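Local coordinates for DNA repair protein RAD14 (Saccharomyces cerevisiae, PDB 5A3D) that recognises kinked, damaged DNA through its DNA-binding domain and is required for the incision step of nucleotide excision repair, at residues I11-V16 against K22-K27. Residues are numbered along the deposited sequence; the frame is centred on the assembly and turned at random.
With ZN (zinc ion), chain F.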
ATOM      1  N   ILE B  11      35.837   9.469 -24.121  1.00 37.46           N
ATOM      2  CA  ILE B  11      34.799   9.230 -25.066  1.00 42.03           C
ATOM      3  C   ILE B  11      33.963   7.986 -24.797  1.00 42.17           C
ATOM      4  O   ILE B  11      32.871   7.817 -25.424  1.00 44.02           O
ATOM      5  CB  ILE B  11      35.558   9.123 -26.391  1.00 46.06           C
ATOM      6  CG1 ILE B  11      35.158  10.229 -27.275  1.00 49.55           C
ATOM      7  CG2 ILE B  11      35.714   7.723 -26.978  1.00 50.41           C
ATOM      8  CD1 ILE B  11      35.829  11.461 -26.818  1.00 49.64           C
ATOM      9  N   GLU B  12      34.484   7.079 -23.956  1.00 41.26           N
ATOM     10  CA  GLU B  12      33.777   5.875 -23.605  1.00 40.19           C
ATOM     11  C   GLU B  12      33.024   6.120 -22.282  1.00 38.02           C
ATOM     12  O   GLU B  12      33.641   6.307 -21.280  1.00 34.67           O
ATOM     13  CB  GLU B  12      34.704   4.662 -23.532  1.00 43.88           C
ATOM     14  CG  GLU B  12      35.466   4.395 -24.807  1.00 49.47           C
ATOM     15  CD  GLU B  12      34.569   4.038 -26.004  1.00 56.21           C
ATOM     16  OE1 GLU B  12      33.397   3.620 -25.765  1.00 59.64           O
ATOM     17  OE2 GLU B  12      35.018   4.168 -27.190  1.00 62.55           O
ATOM     18  N   MET B  13      31.681   6.133 -22.309  1.00 35.88           N
ATOM     19  CA  MET B  13      30.913   6.472 -21.082  1.00 34.36           C
ATOM     20  C   MET B  13      30.683   5.214 -20.276  1.00 32.04           C
ATOM     21  O   MET B  13      30.702   4.099 -20.801  1.00 33.11           O
ATOM     22  CB  MET B  13      29.592   7.138 -21.425  1.00 35.32           C
ATOM     23  CG  MET B  13      29.613   8.403 -22.305  1.00 37.63           C
ATOM     24  SD  MET B  13      30.773   9.652 -21.627  0.89 36.43           S
ATOM     25  CE  MET B  13      31.378  10.309 -23.155  1.00 40.99           C
ATOM     26  N   ASP B  14      30.413   5.389 -18.988  1.00 31.02           N
ATOM     27  CA  ASP B  14      30.062   4.297 -18.139  1.00 31.82           C
ATOM     28  C   ASP B  14      28.728   3.725 -18.625  1.00 32.70           C
ATOM     29  O   ASP B  14      27.838   4.530 -18.843  1.00 29.58           O
ATOM     30  CB  ASP B  14      29.857   4.788 -16.723  1.00 32.18           C
ATOM     31  CG  ASP B  14      29.554   3.683 -15.813  1.00 35.40           C
ATOM     32  OD1 ASP B  14      30.393   2.831 -15.608  1.00 36.95           O
ATOM     33  OD2 ASP B  14      28.401   3.574 -15.362  1.00 36.10           O
ATOM     34  N   PRO B  15      28.666   2.402 -18.899  1.00 33.76           N
ATOM     35  CA  PRO B  15      27.477   1.860 -19.549  1.00 35.95           C
ATOM     36  C   PRO B  15      26.228   2.088 -18.693  1.00 35.26           C
ATOM     37  O   PRO B  15      25.167   2.471 -19.224  1.00 35.78           O
ATOM     38  CB  PRO B  15      27.832   0.393 -19.726  1.00 39.43           C
ATOM     39  CG  PRO B  15      29.329   0.431 -20.032  1.00 39.87           C
ATOM     40  CD  PRO B  15      29.818   1.472 -19.025  1.00 36.83           C
ATOM     41  N   VAL B  16      26.340   1.931 -17.371  1.00 33.50           N
ATOM     42  CA  VAL B  16      25.187   2.135 -16.520  1.00 32.51           C
ATOM     43  C   VAL B  16      24.748   3.577 -16.479  1.00 30.99           C
ATOM     44  O   VAL B  16      23.543   3.894 -16.647  1.00 30.32           O
ATOM     45  CB  VAL B  16      25.348   1.549 -15.144  1.00 33.89           C
ATOM     46  CG1 VAL B  16      24.261   2.053 -14.146  1.00 33.00           C
ATOM     47  CG2 VAL B  16      25.252   0.066 -15.203  1.00 38.00           C
ATOM     48  N   LYS B  22      21.227   8.169 -18.164  1.00 33.02           N
ATOM     49  CA  LYS B  22      21.298   9.194 -19.202  1.00 37.16           C
ATOM     50  C   LYS B  22      22.335  10.262 -18.923  1.00 37.56           C
ATOM     51  O   LYS B  22      22.116  11.437 -19.175  1.00 39.80           O
ATOM     52  CB  LYS B  22      19.902   9.831 -19.442  1.00 42.03           C
ATOM     53  CG  LYS B  22      18.801   8.843 -19.383  1.00 43.48           C
ATOM     54  CD  LYS B  22      18.905   7.880 -20.550  1.00 45.96           C
ATOM     55  CE  LYS B  22      17.773   6.879 -20.360  1.00 49.18           C
ATOM     56  NZ  LYS B  22      17.807   5.750 -21.347  1.00 52.41           N
ATOM     57  N   LEU B  23      23.469   9.826 -18.438  1.00 33.98           N
ATOM     58  CA  LEU B  23      24.546  10.761 -18.024  1.00 35.82           C
ATOM     59  C   LEU B  23      25.737  10.459 -18.889  1.00 34.14           C
ATOM     60  O   LEU B  23      26.165   9.299 -18.958  1.00 33.20           O
ATOM     61  CB  LEU B  23      24.865  10.549 -16.556  1.00 36.43           C
ATOM     62  CG  LEU B  23      23.804  11.063 -15.573  1.00 39.64           C
ATOM     63  CD1 LEU B  23      24.110  10.623 -14.134  1.00 40.95           C
ATOM     64  CD2 LEU B  23      23.717  12.546 -15.642  1.00 43.29           C
ATOM     65  N   GLN B  24      26.198  11.455 -19.607  1.00 35.76           N
ATOM     66  CA  GLN B  24      27.436  11.349 -20.374  1.00 38.58           C
ATOM     67  C   GLN B  24      28.694  11.489 -19.487  1.00 34.48           C
ATOM     68  O   GLN B  24      29.325  12.583 -19.467  1.00 36.55           O
ATOM     69  CB  GLN B  24      27.439  12.389 -21.495  1.00 43.83           C
ATOM     70  CG  GLN B  24      26.396  12.082 -22.545  1.00 51.53           C
ATOM     71  CD  GLN B  24      27.068  11.998 -23.899  1.00 60.27           C
ATOM     72  OE1 GLN B  24      27.290  13.040 -24.562  1.00 65.35           O
ATOM     73  NE2 GLN B  24      27.465  10.750 -24.302  1.00 62.56           N
ATOM     74  N   VAL B  25      28.940  10.450 -18.696  1.00 37.18           N
ATOM     75  CA  VAL B  25      30.002  10.429 -17.649  1.00 34.36           C
ATOM     76  C   VAL B  25      30.761   9.129 -17.745  1.00 31.70           C
ATOM     77  O   VAL B  25      30.153   8.080 -17.926  1.00 30.82           O
ATOM     78  CB  VAL B  25      29.397  10.568 -16.230  1.00 35.37           C
ATOM     79  CG1 VAL B  25      30.510  10.555 -15.190  1.00 36.79           C
ATOM     80  CG2 VAL B  25      28.662  11.880 -16.176  1.00 37.07           C
ATOM     81  N   CYS B  26      32.084   9.212 -17.791  1.00 30.36           N
ATOM     82  CA  CYS B  26      32.921   8.025 -17.887  1.00 28.98           C
ATOM     83  C   CYS B  26      33.009   7.318 -16.531  1.00 27.76           C
ATOM     84  O   CYS B  26      32.755   7.912 -15.458  1.00 27.94           O
ATOM     85  CB  CYS B  26      34.345   8.363 -18.428  1.00 28.58           C
ATOM     86  SG  CYS B  26      35.410   9.221 -17.349  1.00 29.00           S
ATOM     87  N   LYS B  27      33.463   6.097 -16.549  1.00 28.65           N
ATOM     88  CA  LYS B  27      33.490   5.286 -15.352  1.00 30.07           C
ATOM     89  C   LYS B  27      34.505   5.899 -14.322  1.00 28.44           C
ATOM     90  O   LYS B  27      34.269   5.926 -13.131  1.00 27.36           O
ATOM     91  CB  LYS B  27      33.827   3.823 -15.685  1.00 35.07           C
ATOM     92  CG  LYS B  27      33.780   3.007 -14.399  1.00 39.98           C
ATOM     93  CD  LYS B  27      33.125   1.629 -14.353  1.00 45.35           C
ATOM     94  CE  LYS B  27      33.138   0.707 -15.579  1.00 50.52           C
ATOM     95  NZ  LYS B  27      32.753  -0.704 -15.148  1.00 53.22           N
TER
HETATM   96 ZN    ZN F 500      35.335  11.533 -17.396  1.00 32.13          ZN
HETATM   97  O   HOH W   1      33.966   4.771 -19.033  1.00 38.59           O
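Asp14 N donates a hydrogen bond to Val25 O (2.9 Å). This bond ties together the two loops of the zinc finger that lead into helices 15-19 and 27-32. On the packed side lies Met13. With CG beside its own backbone N (chi1 -55°) and another bend at chi2, the chain lays SD against the backbone of the opposite loop, 3.5 Å from Gln24 C. Its CG meets Gln24 NE2 at 3.8 Å where the two side chains pass at a slant, and His18 adjoins both. Next to them, Cys26 CB rests on Glu12 O at 3.6 Å, while Cys26 SG binds zinc at 2.3 Å together with Cys4, Cys7 and Cys29. Buried Asp14 belongs to the packed part too: its OD2 caps Leu17 N, and its OD1 lies 3.2 Å from Lys27 CD. The looser, wetter side holds a water linking Glu12 O to Lys27 N, and the exposed amine end of Lys27, whose NZ stays 4.3 Å from Asp14 OD1, too far for a salt bridge. The backbone bond, the water bridge and the Met13 packing thus join the loops, zinc holds the 22-27 side in place through Cys26, and charge attraction is probably a minor addition.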